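Putative metal-dependent isothiocyanate hydrolase SaxA (Pectobacterium carotovorum, PDB 6BRM) probably hydrolyses isothiocyanates, using a pair of zinc ions bound in a metallo-beta-lactamase-type fold. Local coordinates at residues I6-L11 with A219-S224; G126-N131 with A162-W167; Y189-L194 with H227-R232. All blocks are in the same frame, centred on the assembly; numbering follows the deposited sequence.

Contact 1 of 3, residues I6-L11 with A219-S224; sequences IRNATL and ASHMES. With ZN (zinc ion), chain M.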
loop_
_atom_site.group_PDB
_atom_site.type_symbol
_atom_site.label_atom_id
_atom_site.label_comp_id
_atom_site.label_asym_id
_atom_site.label_seq_id
_atom_site.Cartn_x
_atom_site.Cartn_y
_atom_site.Cartn_z
ATOM N N ILE B 6 -14.169 -23.775 4.451
ATOM C CA ILE B 6 -13.708 -25.131 4.119
ATOM C C ILE B 6 -12.539 -25.476 5.049
ATOM O O ILE B 6 -12.745 -26.166 6.045
ATOM C CB ILE B 6 -13.352 -25.272 2.614
ATOM C CG1 ILE B 6 -14.589 -25.027 1.732
ATOM C CG2 ILE B 6 -12.740 -26.638 2.314
ATOM C CD1 ILE B 6 -15.644 -26.120 1.757
ATOM N N ARG B 7 -11.335 -24.983 4.741
ATOM C CA ARG B 7 -10.162 -25.124 5.619
ATOM C C ARG B 7 -9.064 -24.147 5.183
ATOM O O ARG B 7 -8.799 -24.006 3.987
ATOM C CB ARG B 7 -9.638 -26.573 5.645
ATOM C CG ARG B 7 -9.155 -27.124 4.306
ATOM C CD ARG B 7 -7.636 -27.259 4.220
ATOM N NE ARG B 7 -7.182 -28.603 4.593
ATOM C CZ ARG B 7 -7.154 -29.671 3.787
ATOM N NH1 ARG B 7 -7.557 -29.601 2.519
ATOM N NH2 ARG B 7 -6.714 -30.838 4.258
ATOM N N ASN B 8 -8.440 -23.483 6.157
ATOM C CA ASN B 8 -7.502 -22.373 5.920
ATOM C C ASN B 8 -8.252 -21.208 5.233
ATOM O O ASN B 8 -9.322 -20.828 5.716
ATOM C CB ASN B 8 -6.241 -22.854 5.171
ATOM C CG ASN B 8 -5.041 -21.934 5.373
ATOM O OD1 ASN B 8 -4.717 -21.541 6.497
ATOM N ND2 ASN B 8 -4.372 -21.591 4.278
ATOM N N ALA B 9 -7.722 -20.641 4.143
ATOM C CA ALA B 9 -8.391 -19.562 3.407
ATOM C C ALA B 9 -9.306 -20.090 2.301
ATOM O O ALA B 9 -9.922 -19.298 1.580
ATOM C CB ALA B 9 -7.357 -18.614 2.821
ATOM N N THR B 10 -9.385 -21.415 2.157
ATOM C CA THR B 10 -10.294 -22.036 1.205
ATOM C C THR B 10 -11.738 -21.853 1.675
ATOM O O THR B 10 -12.052 -22.060 2.853
ATOM C CB THR B 10 -9.981 -23.532 1.020
ATOM O OG1 THR B 10 -8.574 -23.698 0.799
ATOM C CG2 THR B 10 -10.752 -24.120 -0.157
ATOM N N LEU B 11 -12.596 -21.433 0.748
ATOM C CA LEU B 11 -14.012 -21.211 1.032
ATOM C C LEU B 11 -14.817 -21.149 -0.258
ATOM O O LEU B 11 -14.281 -20.780 -1.308
ATOM C CB LEU B 11 -14.205 -19.930 1.855
ATOM C CG LEU B 11 -13.405 -18.669 1.496
ATOM C CD1 LEU B 11 -14.148 -17.804 0.491
ATOM C CD2 LEU B 11 -13.095 -17.862 2.749
ATOM N N ALA B 219 -13.567 -14.907 10.932
ATOM C CA ALA B 219 -12.184 -15.361 11.078
ATOM C C ALA B 219 -11.922 -16.572 10.185
ATOM O O ALA B 219 -12.809 -17.405 9.979
ATOM C CB ALA B 219 -11.889 -15.697 12.531
ATOM N N SER B 220 -10.699 -16.657 9.661
ATOM C CA SER B 220 -10.309 -17.703 8.713
ATOM C C SER B 220 -8.785 -17.812 8.658
ATOM O O SER B 220 -8.085 -17.036 9.307
ATOM C CB SER B 220 -10.877 -17.392 7.321
ATOM O OG SER B 220 -10.549 -18.397 6.369
ATOM N N HIS B 221 -8.287 -18.785 7.893
ATOM C CA HIS B 221 -6.846 -19.005 7.698
ATOM C C HIS B 221 -6.144 -19.431 9.004
ATOM O O HIS B 221 -5.058 -18.937 9.315
ATOM C CB HIS B 221 -6.196 -17.746 7.078
ATOM C CG HIS B 221 -4.896 -17.995 6.370
ATOM N ND1 HIS B 221 -3.815 -18.598 6.975
ATOM C CD2 HIS B 221 -4.492 -17.677 5.116
ATOM C CE1 HIS B 221 -2.813 -18.667 6.115
ATOM N NE2 HIS B 221 -3.193 -18.105 4.980
ATOM N N MET B 222 -6.756 -20.351 9.756
ATOM C CA MET B 222 -6.132 -20.895 10.982
ATOM C C MET B 222 -6.512 -22.352 11.290
ATOM O O MET B 222 -7.561 -22.830 10.861
ATOM C CB MET B 222 -6.429 -19.993 12.186
ATOM C CG MET B 222 -7.896 -19.719 12.457
ATOM S SD MET B 222 -8.116 -18.450 13.725
ATOM C CE MET B 222 -9.878 -18.181 13.589
ATOM N N GLU B 223 -5.635 -23.034 12.036
ATOM C CA GLU B 223 -5.763 -24.467 12.383
ATOM C C GLU B 223 -5.806 -25.367 11.144
ATOM O O GLU B 223 -6.704 -26.202 10.986
ATOM C CB GLU B 223 -6.977 -24.720 13.286
ATOM C CG GLU B 223 -6.979 -23.895 14.562
ATOM C CD GLU B 223 -8.061 -24.323 15.535
ATOM O OE1 GLU B 223 -9.135 -24.780 15.093
ATOM O OE2 GLU B 223 -7.841 -24.189 16.752
ATOM N N SER B 224 -4.817 -25.173 10.274
ATOM C CA SER B 224 -4.741 -25.859 8.976
ATOM C C SER B 224 -3.302 -26.101 8.530
ATOM O O SER B 224 -2.991 -27.183 8.032
ATOM C CB SER B 224 -5.470 -25.055 7.905
ATOM O OG SER B 224 -6.802 -24.771 8.290
HETATM ZN ZN ZN M . -1.588 -17.878 3.469
HETATM O O HOH W 1 0.269 -18.175 2.316
HETATM O O HOH W 2 -0.160 -17.513 5.104
#
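The side-chain amide of Asn8 leans over one face of the His221 ring. Its OD1 stands above the ring plane near the rim, 3.1 Å from His221 ND1, and makes no hydrogen bond to it there. The amide and ring planes are turned 61° apart. The two side chains run side by side and point the same way; in both, CG is anti to the backbone N, which lays the amide alongside the ring. Beside Asn8, Ala9 adds its CB, 3.8 Å from His221 CD2. The backbones meet in a weak hydrogen bond from His221 N to Asn8 O (3.2 Å). Ser220 OG also comes within 2.8 Å of Asn8 O, and Gln5 links the two, its NE2 donating to Asn8 O and its OE1 bonded to Ser220 OG. Ser224 CB packs on Asn8 CB at 3.6 Å. Asn8 and Ala9 form the corner of a type II' turn from Arg7 to Thr10, which joins strands 2-7 and 10-15 into a hairpin with a classic beta bulge at Ile6 and Arg7 opposite Thr10. His221 follows strand 216-220 and binds zinc through NE2 at 2.2 Å. The Asn8 amide is fixed by its ND2 bond to the carbonyl of Asp71, another zinc ligand, and packs over His221, consistent with a buried second-shell group that limits how the ring can tilt.

Contact 2 of 3, residues G126-N131 with A162-W167; sequences GQHGSN and AGDTVW. With ZN (zinc ion), chain L; ZN (zinc ion), chain M.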
loop_
_atom_site.group_PDB
_atom_site.type_symbol
_atom_site.label_atom_id
_atom_site.label_comp_id
_atom_site.label_asym_id
_atom_site.label_seq_id
_atom_site.Cartn_x
_atom_site.Cartn_y
_atom_site.Cartn_z
ATOM N N GLY B 126 -2.901 -5.457 -0.741
ATOM C CA GLY B 126 -2.509 -5.716 0.646
ATOM C C GLY B 126 -0.998 -5.693 0.770
ATOM O O GLY B 126 -0.297 -5.385 -0.195
ATOM N N GLN B 127 -0.500 -5.994 1.967
ATOM C CA GLN B 127 0.924 -6.208 2.185
ATOM C C GLN B 127 1.130 -7.486 2.997
ATOM O O GLN B 127 0.762 -7.547 4.170
ATOM C CB GLN B 127 1.546 -5.002 2.888
ATOM C CG GLN B 127 3.060 -4.937 2.756
ATOM C CD GLN B 127 3.623 -3.578 3.118
ATOM O OE1 GLN B 127 3.902 -2.757 2.242
ATOM N NE2 GLN B 127 3.785 -3.330 4.412
ATOM N N HIS B 128 1.735 -8.494 2.366
ATOM C CA HIS B 128 1.923 -9.825 2.954
ATOM C C HIS B 128 3.211 -9.846 3.788
ATOM O O HIS B 128 4.137 -10.612 3.512
ATOM C CB HIS B 128 1.964 -10.874 1.826
ATOM C CG HIS B 128 1.646 -12.272 2.262
ATOM N ND1 HIS B 128 1.732 -12.691 3.573
ATOM C CD2 HIS B 128 1.267 -13.357 1.545
ATOM C CE1 HIS B 128 1.406 -13.971 3.645
ATOM N NE2 HIS B 128 1.128 -14.401 2.428
ATOM N N GLY B 129 3.256 -9.015 4.826
ATOM C CA GLY B 129 4.475 -8.817 5.614
ATOM C C GLY B 129 4.590 -7.416 6.171
ATOM O O GLY B 129 3.843 -6.520 5.784
ATOM N N SER B 130 5.539 -7.239 7.087
ATOM C CA SER B 130 5.846 -5.930 7.672
ATOM C C SER B 130 6.590 -5.038 6.680
ATOM O O SER B 130 7.091 -5.514 5.665
ATOM C CB SER B 130 6.707 -6.104 8.922
ATOM O OG SER B 130 7.946 -6.713 8.589
ATOM N N ASN B 131 6.670 -3.749 6.995
ATOM C CA ASN B 131 7.435 -2.779 6.195
ATOM C C ASN B 131 8.906 -3.165 6.041
ATOM O O ASN B 131 9.489 -2.973 4.972
ATOM C CB ASN B 131 7.347 -1.376 6.818
ATOM C CG ASN B 131 5.987 -0.732 6.628
ATOM O OD1 ASN B 131 5.061 -1.343 6.101
ATOM N ND2 ASN B 131 5.862 0.516 7.060
ATOM N N ALA B 162 -10.277 -9.957 2.811
ATOM C CA ALA B 162 -9.036 -9.181 2.906
ATOM C C ALA B 162 -7.808 -9.946 2.411
ATOM O O ALA B 162 -6.908 -9.351 1.802
ATOM C CB ALA B 162 -8.817 -8.709 4.333
ATOM N N GLY B 163 -7.770 -11.254 2.680
ATOM C CA GLY B 163 -6.693 -12.120 2.205
ATOM C C GLY B 163 -5.425 -11.984 3.022
ATOM O O GLY B 163 -5.450 -11.481 4.153
ATOM N N ASP B 164 -4.315 -12.439 2.442
ATOM C CA ASP B 164 -3.020 -12.458 3.123
ATOM C C ASP B 164 -2.369 -11.077 3.125
ATOM O O ASP B 164 -1.512 -10.774 2.293
ATOM C CB ASP B 164 -2.077 -13.492 2.487
ATOM C CG ASP B 164 -2.374 -14.925 2.925
ATOM O OD1 ASP B 164 -3.487 -15.181 3.434
ATOM O OD2 ASP B 164 -1.474 -15.791 2.767
ATOM N N THR B 165 -2.794 -10.252 4.077
ATOM C CA THR B 165 -2.207 -8.933 4.316
ATOM C C THR B 165 -2.114 -8.680 5.822
ATOM O O THR B 165 -2.953 -9.167 6.568
ATOM C CB THR B 165 -3.038 -7.806 3.647
ATOM O OG1 THR B 165 -2.444 -6.529 3.926
ATOM C CG2 THR B 165 -4.496 -7.794 4.125
ATOM N N VAL B 166 -1.088 -7.946 6.259
ATOM C CA VAL B 166 -1.074 -7.356 7.605
ATOM C C VAL B 166 -1.731 -5.971 7.527
ATOM O O VAL B 166 -2.148 -5.531 6.443
ATOM C CB VAL B 166 0.351 -7.268 8.227
ATOM C CG1 VAL B 166 1.059 -8.615 8.145
ATOM C CG2 VAL B 166 1.199 -6.165 7.591
ATOM N N TRP B 167 -1.834 -5.295 8.668
ATOM C CA TRP B 167 -2.424 -3.957 8.713
ATOM C C TRP B 167 -1.543 -2.931 7.983
ATOM O O TRP B 167 -0.468 -2.559 8.466
ATOM C CB TRP B 167 -2.674 -3.517 10.160
ATOM C CG TRP B 167 -3.514 -2.281 10.273
ATOM C CD1 TRP B 167 -3.123 -0.994 10.027
ATOM C CD2 TRP B 167 -4.888 -2.211 10.672
ATOM N NE1 TRP B 167 -4.170 -0.131 10.242
ATOM C CE2 TRP B 167 -5.266 -0.850 10.637
ATOM C CE3 TRP B 167 -5.839 -3.167 11.050
ATOM C CZ2 TRP B 167 -6.553 -0.418 10.975
ATOM C CZ3 TRP B 167 -7.120 -2.739 11.376
ATOM C CH2 TRP B 167 -7.466 -1.373 11.339
HETATM ZN ZN ZN L . 0.270 -16.168 1.447
HETATM ZN ZN ZN M . -1.588 -17.878 3.469
HETATM O O HOH W 1 0.269 -18.175 2.316
HETATM O O HOH W 2 -0.160 -17.513 5.104
#
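Gly126 opens the contact by laying its CA against Thr165 OG1, with no side chain in between. The next residue is gripped at both backbone ends. Gln127 N donates to Thr165 OG1 over 2.8 Å in a nearly straight bond (167°), and Gln127 O accepts from Val166 N, also at 2.8 Å. With OG1 anti to its own backbone N (chi1 179°), Thr165 accepts the N-H of Gln127 and donates its own hydroxyl hydrogen to Val166 O at 2.7 Å, on a lone pair in the carbonyl plane. The side-chain amide of Gln127 is held at both ends, OE1 by Lys169 N of the second subunit. His128, the centre of an inverse gamma turn, turns its imidazole toward the metals. Asp164 CB lies over one ring face, 3.5 Å from the centroid, and the carboxylate plane stands 80° to the ring. This is the dinuclear site of the metallo-beta-lactamase superfamily: His128 NE2 binds one zinc at 2.2 Å, a site completed by His67 and His69, while Asp164 OD2 bridges that zinc and the second, which also takes Asp71, His72 and His221. Water 1 bridges the zincs too, lying at the His128 ring edge in its plane. Behind the ligands, Ile198 O bonds His128 ND1 and Asn186 ND2 holds Asp164 OD1, which probably limits rotation of the ring and the carboxylate about their metal contacts. Further on, Gly129 turns its carbonyl oxygen to the CG2 methyl of Val166, and Ser130 OG bonds to Tyr195 O. Asn131 OD1 receives Gln127 NE2 at 2.9 Å, in the carbonyl plane, while Asn131 of the second subunit packs on Val166.

Contact 3 of 3, residues Y189-L194 with H227-R232; sequences YAVNDL and HCLLTR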
loop_
_atom_site.group_PDB
_atom_site.type_symbol
_atom_site.label_atom_id
_atom_site.label_comp_id
_atom_site.label_asym_id
_atom_site.label_seq_id
_atom_site.Cartn_x
_atom_site.Cartn_y
_atom_site.Cartn_z
ATOM N N TYR B 189 -2.063 -15.606 12.217
ATOM C CA TYR B 189 -0.919 -15.101 12.984
ATOM C C TYR B 189 0.347 -15.936 12.736
ATOM O O TYR B 189 1.064 -16.312 13.668
ATOM C CB TYR B 189 -1.258 -14.988 14.481
ATOM C CG TYR B 189 -0.397 -13.990 15.232
ATOM C CD1 TYR B 189 -0.455 -12.624 14.934
ATOM C CD2 TYR B 189 0.474 -14.402 16.246
ATOM C CE1 TYR B 189 0.329 -11.703 15.617
ATOM C CE2 TYR B 189 1.261 -13.486 16.938
ATOM C CZ TYR B 189 1.186 -12.139 16.621
ATOM O OH TYR B 189 1.963 -11.227 17.298
ATOM N N ALA B 190 0.594 -16.237 11.463
ATOM C CA ALA B 190 1.886 -16.749 11.029
ATOM C C ALA B 190 2.900 -15.630 11.205
ATOM O O ALA B 190 2.619 -14.478 10.871
ATOM C CB ALA B 190 1.831 -17.202 9.578
ATOM N N VAL B 191 4.067 -15.972 11.745
ATOM C CA VAL B 191 5.074 -14.982 12.109
ATOM C C VAL B 191 6.418 -15.345 11.480
ATOM O O VAL B 191 6.813 -16.513 11.476
ATOM C CB VAL B 191 5.159 -14.830 13.653
ATOM C CG1 VAL B 191 5.860 -16.018 14.309
ATOM C CG2 VAL B 191 5.831 -13.520 14.039
ATOM N N ASN B 192 7.093 -14.346 10.914
ATOM C CA ASN B 192 8.460 -14.510 10.419
ATOM C C ASN B 192 9.405 -14.436 11.615
ATOM O O ASN B 192 9.122 -13.731 12.586
ATOM C CB ASN B 192 8.797 -13.421 9.398
ATOM C CG ASN B 192 10.162 -13.613 8.766
ATOM O OD1 ASN B 192 11.107 -12.891 9.082
ATOM N ND2 ASN B 192 10.278 -14.600 7.885
ATOM N N ASP B 193 10.524 -15.157 11.535
ATOM C CA ASP B 193 11.469 -15.286 12.655
ATOM C C ASP B 193 12.011 -13.941 13.134
ATOM O O ASP B 193 12.044 -13.683 14.337
ATOM C CB ASP B 193 12.640 -16.203 12.270
ATOM C CG ASP B 193 13.496 -16.596 13.459
ATOM O OD1 ASP B 193 12.941 -17.133 14.443
ATOM O OD2 ASP B 193 14.727 -16.388 13.401
ATOM N N LEU B 194 12.413 -13.088 12.191
ATOM C CA LEU B 194 13.024 -11.790 12.511
ATOM C C LEU B 194 12.194 -10.558 12.117
ATOM O O LEU B 194 12.305 -9.525 12.778
ATOM C CB LEU B 194 14.436 -11.692 11.916
ATOM C CG LEU B 194 14.641 -11.920 10.414
ATOM C CD1 LEU B 194 15.744 -11.011 9.888
ATOM C CD2 LEU B 194 14.963 -13.377 10.098
ATOM N N HIS B 227 2.273 -23.345 10.835
ATOM C CA HIS B 227 2.941 -22.044 10.973
ATOM C C HIS B 227 2.006 -20.938 11.481
ATOM O O HIS B 227 2.473 -19.952 12.051
ATOM C CB HIS B 227 3.587 -21.638 9.647
ATOM C CG HIS B 227 4.501 -22.683 9.086
ATOM N ND1 HIS B 227 5.773 -22.895 9.567
ATOM C CD2 HIS B 227 4.314 -23.593 8.101
ATOM C CE1 HIS B 227 6.339 -23.880 8.892
ATOM N NE2 HIS B 227 5.473 -24.323 7.999
ATOM N N CYS B 228 0.699 -21.107 11.273
ATOM C CA CYS B 228 -0.315 -20.205 11.829
ATOM C C CYS B 228 -0.497 -20.476 13.328
ATOM O O CYS B 228 -1.082 -21.492 13.712
ATOM C CB CYS B 228 -1.647 -20.380 11.084
ATOM S SG CYS B 228 -1.544 -20.083 9.298
ATOM N N LEU B 229 -0.011 -19.553 14.159
ATOM C CA LEU B 229 0.075 -19.748 15.617
ATOM C C LEU B 229 -1.174 -19.376 16.433
ATOM O O LEU B 229 -1.191 -19.594 17.647
ATOM C CB LEU B 229 1.276 -18.971 16.176
ATOM C CG LEU B 229 2.649 -19.305 15.585
ATOM C CD1 LEU B 229 3.701 -18.348 16.123
ATOM C CD2 LEU B 229 3.039 -20.748 15.875
ATOM N N LEU B 230 -2.202 -18.824 15.787
ATOM C CA LEU B 230 -3.429 -18.407 16.481
ATOM C C LEU B 230 -4.415 -19.578 16.512
ATOM O O LEU B 230 -4.630 -20.235 15.494
ATOM C CB LEU B 230 -4.057 -17.194 15.778
ATOM C CG LEU B 230 -4.753 -16.127 16.631
ATOM C CD1 LEU B 230 -5.400 -15.082 15.730
ATOM C CD2 LEU B 230 -5.786 -16.722 17.571
ATOM N N THR B 231 -5.007 -19.828 17.679
ATOM C CA THR B 231 -5.979 -20.906 17.877
ATOM C C THR B 231 -7.406 -20.343 17.938
ATOM O O THR B 231 -7.616 -19.244 18.449
ATOM C CB THR B 231 -5.672 -21.669 19.188
ATOM O OG1 THR B 231 -4.258 -21.880 19.302
ATOM C CG2 THR B 231 -6.369 -23.026 19.231
ATOM N N ARG B 232 -8.366 -21.099 17.397
ATOM C CA ARG B 232 -9.819 -20.834 17.549
ATOM C C ARG B 232 -10.188 -20.374 18.961
ATOM O O ARG B 232 -10.832 -19.335 19.137
ATOM C CB ARG B 232 -10.650 -22.096 17.218
ATOM C CG ARG B 232 -11.609 -21.993 16.034
ATOM C CD ARG B 232 -10.927 -21.930 14.671
ATOM N NE ARG B 232 -11.492 -22.896 13.716
ATOM C CZ ARG B 232 -11.431 -22.811 12.382
ATOM N NH1 ARG B 232 -11.990 -23.767 11.639
ATOM N NH2 ARG B 232 -10.833 -21.788 11.769
#
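Tyr189 meets Leu230 through its CB and not through its ring: the two CB atoms are 3.8 Å apart, and no atom of 227-232 lies close against either ring face or the ring edge. CG is anti to the backbone N (chi1 -156°), and the ring beyond it leads away from 227-232; the Tyr189 side chain packs on Pro197. The imidazole of His227 likewise leads away, leaving its carbonyl to do the work: Ala190 CA points its hydrogen at His227 O across 3.4 Å. Leu229 N makes a weak hydrogen bond to Tyr189 O, also 3.4 Å long though fairly straight at 160°. Two further apolar pairs complete the contact. Val191 CG1 and Leu229 CD1 touch at 3.7 Å, the side chains crossing at a slant, and this pair is exposed. Ala190 CB lies 4.4 Å from Cys228 SG on the buried side, where Cys228 also packs on His221. Cys228 thus brings the loop before helix 232-241 against a zinc ligand, and 189-194 packs on that loop. Tyr189 and Ala190 are backbone-bonded to Met200 and Ile198, and Leu230 to Gly188, just after strand 182-186. At the other end Thr231 stands at the N-cap position of helix 232-241, though its side chain makes no capping bond; Glu223 OE2 accepts from N of the first helical residue, Arg232, which is also salt-bridged to Asp253.

How the contacts relate
Contacts 1 and 2 are buried and zinc-bearing; contact 3 is partly exposed and reaches no metal. The first two share one mixed sheet, through strands 216-220 and 159-163, and contact 1 adds the hairpin of the other sheet. They meet where His221 CD2 comes 3.2 Å from Asp164 OD1, and both touch the same zinc and waters 1 and 2. Contact 2 has two good hydrogen bonds as well as its shared zinc, contact 1 one weak bond and packing on a zinc ligand, contact 3 apolar touches and one weak bond. Contact 3 joins contact 1 where Glu223 OE1 forms a salt bridge with Arg232 NE; it does not touch contact 2.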